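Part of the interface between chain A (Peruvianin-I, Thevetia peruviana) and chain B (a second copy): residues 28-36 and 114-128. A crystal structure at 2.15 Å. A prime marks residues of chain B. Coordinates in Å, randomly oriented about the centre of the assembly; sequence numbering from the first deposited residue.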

# COMPACT_ATOMS: atom_id res chain seq x y z
N ASN A 28 5.48 -21.17 13.54
CA ASN A 28 6.36 -21.77 12.55
C ASN A 28 5.51 -22.30 11.39
O ASN A 28 4.69 -23.21 11.59
N PRO A 29 5.63 -21.73 10.19
CA PRO A 29 4.80 -22.19 9.07
C PRO A 29 5.00 -23.66 8.75
O PRO A 29 4.09 -24.29 8.20
N ALA A 30 6.17 -24.22 9.09
CA ALA A 30 6.40 -25.64 8.87
C ALA A 30 5.50 -26.52 9.73
O ALA A 30 5.31 -27.70 9.40
N LEU A 31 4.94 -25.98 10.81
CA LEU A 31 4.06 -26.72 11.69
C LEU A 31 2.59 -26.60 11.30
O LEU A 31 1.75 -27.32 11.85
N ALA A 32 2.27 -25.71 10.36
CA ALA A 32 0.88 -25.53 9.94
C ALA A 32 0.35 -26.80 9.29
O ALA A 32 1.07 -27.50 8.58
N THR A 33 -0.92 -27.09 9.54
CA THR A 33 -1.60 -28.22 8.93
C THR A 33 -2.88 -27.75 8.27
O THR A 33 -3.29 -26.59 8.41
N SER A 34 -3.52 -28.67 7.53
CA SER A 34 -4.77 -28.35 6.84
C SER A 34 -5.80 -27.77 7.80
O SER A 34 -6.54 -26.85 7.45
N ASP A 35 -5.87 -28.31 9.02
CA ASP A 35 -6.86 -27.88 9.99
C ASP A 35 -6.69 -26.41 10.38
O ASP A 35 -7.64 -25.80 10.88
N ASP A 36 -5.50 -25.84 10.17
CA ASP A 36 -5.25 -24.45 10.52
C ASP A 36 -5.94 -23.48 9.57
O ASP A 36 -5.98 -22.28 9.87
N ASN B 114 4.47 -27.37 -3.36
CA ASN B 114 3.03 -27.61 -3.51
C ASN B 114 2.47 -28.52 -2.42
O ASN B 114 1.68 -29.43 -2.69
N GLN B 115 2.89 -28.28 -1.18
CA GLN B 115 2.23 -28.94 -0.06
C GLN B 115 0.75 -28.61 -0.07
O GLN B 115 0.36 -27.45 -0.23
N LEU B 116 -0.08 -29.63 0.12
CA LEU B 116 -1.52 -29.50 -0.02
C LEU B 116 -2.16 -29.29 1.35
O LEU B 116 -1.94 -30.08 2.27
N TYR B 117 -2.92 -28.21 1.47
CA TYR B 117 -3.74 -27.96 2.65
C TYR B 117 -5.19 -28.07 2.20
O TYR B 117 -5.68 -27.21 1.47
N VAL B 118 -5.86 -29.12 2.66
CA VAL B 118 -7.18 -29.47 2.15
C VAL B 118 -8.06 -29.82 3.34
O VAL B 118 -7.62 -30.53 4.25
N LYS B 119 -9.31 -29.36 3.33
CA LYS B 119 -10.22 -29.63 4.43
C LYS B 119 -11.59 -29.92 3.84
O LYS B 119 -11.91 -29.41 2.77
N ARG B 120 -12.42 -30.75 4.47
CA ARG B 120 -13.72 -30.73 3.83
C ARG B 120 -14.67 -29.90 4.65
O ARG B 120 -14.62 -29.90 5.89
N LEU B 121 -15.51 -29.16 3.94
CA LEU B 121 -16.34 -28.12 4.49
C LEU B 121 -17.81 -28.47 4.41
O LEU B 121 -18.29 -28.99 3.40
N THR B 122 -18.53 -28.16 5.48
CA THR B 122 -19.98 -28.26 5.53
C THR B 122 -20.55 -26.87 5.81
O THR B 122 -19.77 -25.96 6.12
N PRO B 123 -21.86 -26.65 5.68
CA PRO B 123 -22.39 -25.28 5.80
C PRO B 123 -21.97 -24.60 7.09
O PRO B 123 -22.04 -25.17 8.18
N GLY B 124 -21.51 -23.35 6.95
CA GLY B 124 -21.01 -22.56 8.05
C GLY B 124 -19.50 -22.47 8.09
O GLY B 124 -18.96 -21.49 8.61
N ASP B 125 -18.81 -23.47 7.55
CA ASP B 125 -17.36 -23.51 7.60
C ASP B 125 -16.73 -22.44 6.72
O ASP B 125 -17.26 -22.06 5.67
N LEU B 126 -15.57 -21.96 7.16
CA LEU B 126 -14.75 -21.03 6.40
C LEU B 126 -13.41 -21.66 6.07
O LEU B 126 -12.89 -22.49 6.82
N PHE B 127 -12.85 -21.26 4.93
CA PHE B 127 -11.54 -21.72 4.49
C PHE B 127 -10.87 -20.57 3.77
O PHE B 127 -11.48 -19.94 2.90
N ILE B 128 -9.61 -20.29 4.12
CA ILE B 128 -8.89 -19.14 3.60
C ILE B 128 -7.85 -19.62 2.59
O ILE B 128 -7.10 -20.56 2.85

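Which polar interaction is strongest between these two stretches? It is the salt bridge between Asp35 and Lys119′, in which Lys119′ NZ donates a hydrogen bond to Asp35 OD1 at 2.6 Å. The two side chains reach it differently. The CA-to-CB bond of Lys119′ points toward chain A, and the chain bends through three successive m torsions before a final t torsion carries the ammonium to its partner. Asp35 starts with its CA-to-CB bond pointing away from chain B, yet with chi1 at m and chi2 near -38° its carboxylate comes nearer to the strand. Opposite charges at so short a distance make this a tight contact, even though Asp35 itself remains exposed.

What does Ser34 contribute beside this bridge? Its CA-to-CB bond points toward chain B, and its m rotamer brings the hydroxyl close to the strand backbone. There Val118′ N donates a hydrogen bond to Ser34 OG, 3.1 Å long with an angle of 157° at the hydrogen. A short side chain can act this way because the backbones are already close: the CA atoms of Ser34 and Tyr117′ lie 4.3 Å apart. The hydroxyl also sits 3.4 Å from Val118′ O, measured from Ser34 OG, but the angle is poor and this approach is not a hydrogen bond. Packing around the serine is close, with Ser34 CB 3.1 Å from Val118′ O and Ser34 OG 3.4 Å from Tyr117′ CA. Ser34 has more of its area covered by the other stretch than any other residue here.

How does the lysine pack on its way to the carboxylate? Its aliphatic part lies against Ser34, with Lys119′ CG 3.3 Å from Ser34 O and 4.0 Å from Ser34 CB. The same residue therefore supplies both charge and van der Waals contact. Val118′, between Tyr117′ and Lys119′ in the strand, points its CA-to-CB bond away; its p rotamer still leaves Val118′ CG1 4.4 Å from Ser34 OG.

Where does the aromatic packing lie? The CA-to-CB bond of the buried Tyr117′ points sideways to chain A, and its m rotamer with chi2 near 86° runs the ring along the loop before Ser34. Chain A meets the ring at its edge: Ala32 O is 3.7 Å from Tyr117′ CE2, and Thr33 C is 3.7 Å from Tyr117′ CD2. Ala32 adds a looser apolar contact, its CB 4.4 Å from Tyr117′ CE2. Thr33 instead points its CA-to-CB bond away, and its backbone makes the approach. That loop is braced within chain A by Asp36, whose OD2 accepts a 2.7 Å hydrogen bond from Thr33 N. Phe127′, buried, brings its CE1 to 4.3 Å from Ser34 O. At the margin, Gln115′ points its CA-to-CB bond toward chain A but brings its NE2 only to 4.5 Å from Ala32 O.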

# COMPACT_ATOMS: atom_id res chain seq x y z
CB ASN A 28 7.17 -22.90 13.19
CG ASN A 28 8.24 -23.45 12.27
OD1 ASN A 28 8.31 -23.10 11.09
ND2 ASN A 28 9.09 -24.31 12.82
CB PRO A 29 5.23 -21.29 7.91
CG PRO A 29 6.57 -20.76 8.30
CD PRO A 29 6.55 -20.66 9.79
CB ALA A 30 7.87 -25.98 9.14
CB LEU A 31 4.24 -26.26 13.13
CG LEU A 31 5.67 -26.31 13.66
CD1 LEU A 31 5.73 -25.86 15.11
CD2 LEU A 31 6.24 -27.71 13.50
CB ALA A 32 0.78 -24.36 8.96
CB THR A 33 -1.91 -29.31 9.97
OG1 THR A 33 -2.89 -28.83 10.90
CG2 THR A 33 -0.65 -29.72 10.73
CB SER A 34 -5.31 -29.60 6.16
OG SER A 34 -4.38 -30.13 5.24
CB ASP A 35 -6.79 -28.78 11.23
CG ASP A 35 -7.31 -30.17 10.95
OD1 ASP A 35 -8.29 -30.30 10.19
OD2 ASP A 35 -6.72 -31.15 11.47
CB ASP A 36 -3.75 -24.16 10.53
CG ASP A 36 -3.04 -24.81 11.70
OD1 ASP A 36 -3.50 -24.64 12.85
OD2 ASP A 36 -2.01 -25.49 11.46
CB ASN B 114 2.72 -28.17 -4.90
CG ASN B 114 2.90 -27.12 -5.99
OD1 ASN B 114 3.07 -25.94 -5.70
ND2 ASN B 114 2.88 -27.56 -7.24
CB GLN B 115 2.86 -28.53 1.28
CG GLN B 115 2.10 -29.10 2.48
CD GLN B 115 2.92 -29.14 3.75
OE1 GLN B 115 4.11 -28.80 3.75
NE2 GLN B 115 2.30 -29.58 4.84
CB LEU B 116 -2.11 -30.74 -0.69
CG LEU B 116 -3.61 -30.81 -0.92
CD1 LEU B 116 -4.07 -29.71 -1.86
CD2 LEU B 116 -3.99 -32.18 -1.46
CB TYR B 117 -3.44 -26.58 3.25
CG TYR B 117 -1.99 -26.44 3.64
CD1 TYR B 117 -1.04 -26.03 2.71
CD2 TYR B 117 -1.57 -26.75 4.92
CE1 TYR B 117 0.29 -25.92 3.06
CE2 TYR B 117 -0.24 -26.64 5.28
CZ TYR B 117 0.68 -26.23 4.35
OH TYR B 117 2.00 -26.12 4.70
CB VAL B 118 -7.09 -30.62 1.12
CG1 VAL B 118 -6.40 -31.85 1.73
CG2 VAL B 118 -8.46 -30.98 0.60
CB LYS B 119 -10.29 -28.45 5.41
CG LYS B 119 -9.17 -28.51 6.40
CD LYS B 119 -9.24 -29.82 7.18
CE LYS B 119 -10.49 -29.92 8.03
NZ LYS B 119 -10.44 -31.13 8.92
CB ARG B 120 -14.43 -32.04 3.48
CG ARG B 120 -15.29 -32.77 4.63
CD ARG B 120 -15.40 -34.21 4.17
NE ARG B 120 -16.71 -34.33 3.56
CZ ARG B 120 -16.97 -35.33 2.74
NH1 ARG B 120 -15.99 -36.19 2.51
NH2 ARG B 120 -18.12 -35.45 2.09
CB LEU B 121 -16.09 -26.82 3.73
CG LEU B 121 -14.66 -26.33 3.44
CD1 LEU B 121 -14.67 -24.98 2.72
CD2 LEU B 121 -13.87 -26.24 4.72
CB THR B 122 -20.40 -29.28 6.60
OG1 THR B 122 -20.11 -28.76 7.90
CG2 THR B 122 -19.66 -30.60 6.40
CB PRO B 123 -23.91 -25.50 5.75
CG PRO B 123 -24.07 -26.70 4.90
CD PRO B 123 -22.91 -27.59 5.26
CB ASP B 125 -16.86 -24.89 7.17
CG ASP B 125 -17.05 -25.93 8.24
OD1 ASP B 125 -17.01 -25.57 9.43
OD2 ASP B 125 -17.25 -27.11 7.89
CB LEU B 126 -14.52 -19.73 7.17
CG LEU B 126 -15.78 -19.03 7.64
CD1 LEU B 126 -15.39 -18.04 8.71
CD2 LEU B 126 -16.46 -18.34 6.48
CB PHE B 127 -11.68 -22.95 3.59
CG PHE B 127 -10.40 -23.71 3.39
CD1 PHE B 127 -10.04 -24.72 4.27
CD2 PHE B 127 -9.58 -23.43 2.32
CE1 PHE B 127 -8.86 -25.43 4.08
CE2 PHE B 127 -8.41 -24.14 2.12
CZ PHE B 127 -8.05 -25.14 3.00
CB ILE B 128 -8.25 -18.31 4.73
CG1 ILE B 128 -7.58 -17.06 4.15
CG2 ILE B 128 -7.27 -19.15 5.55
CD1 ILE B 128 -8.56 -16.05 3.60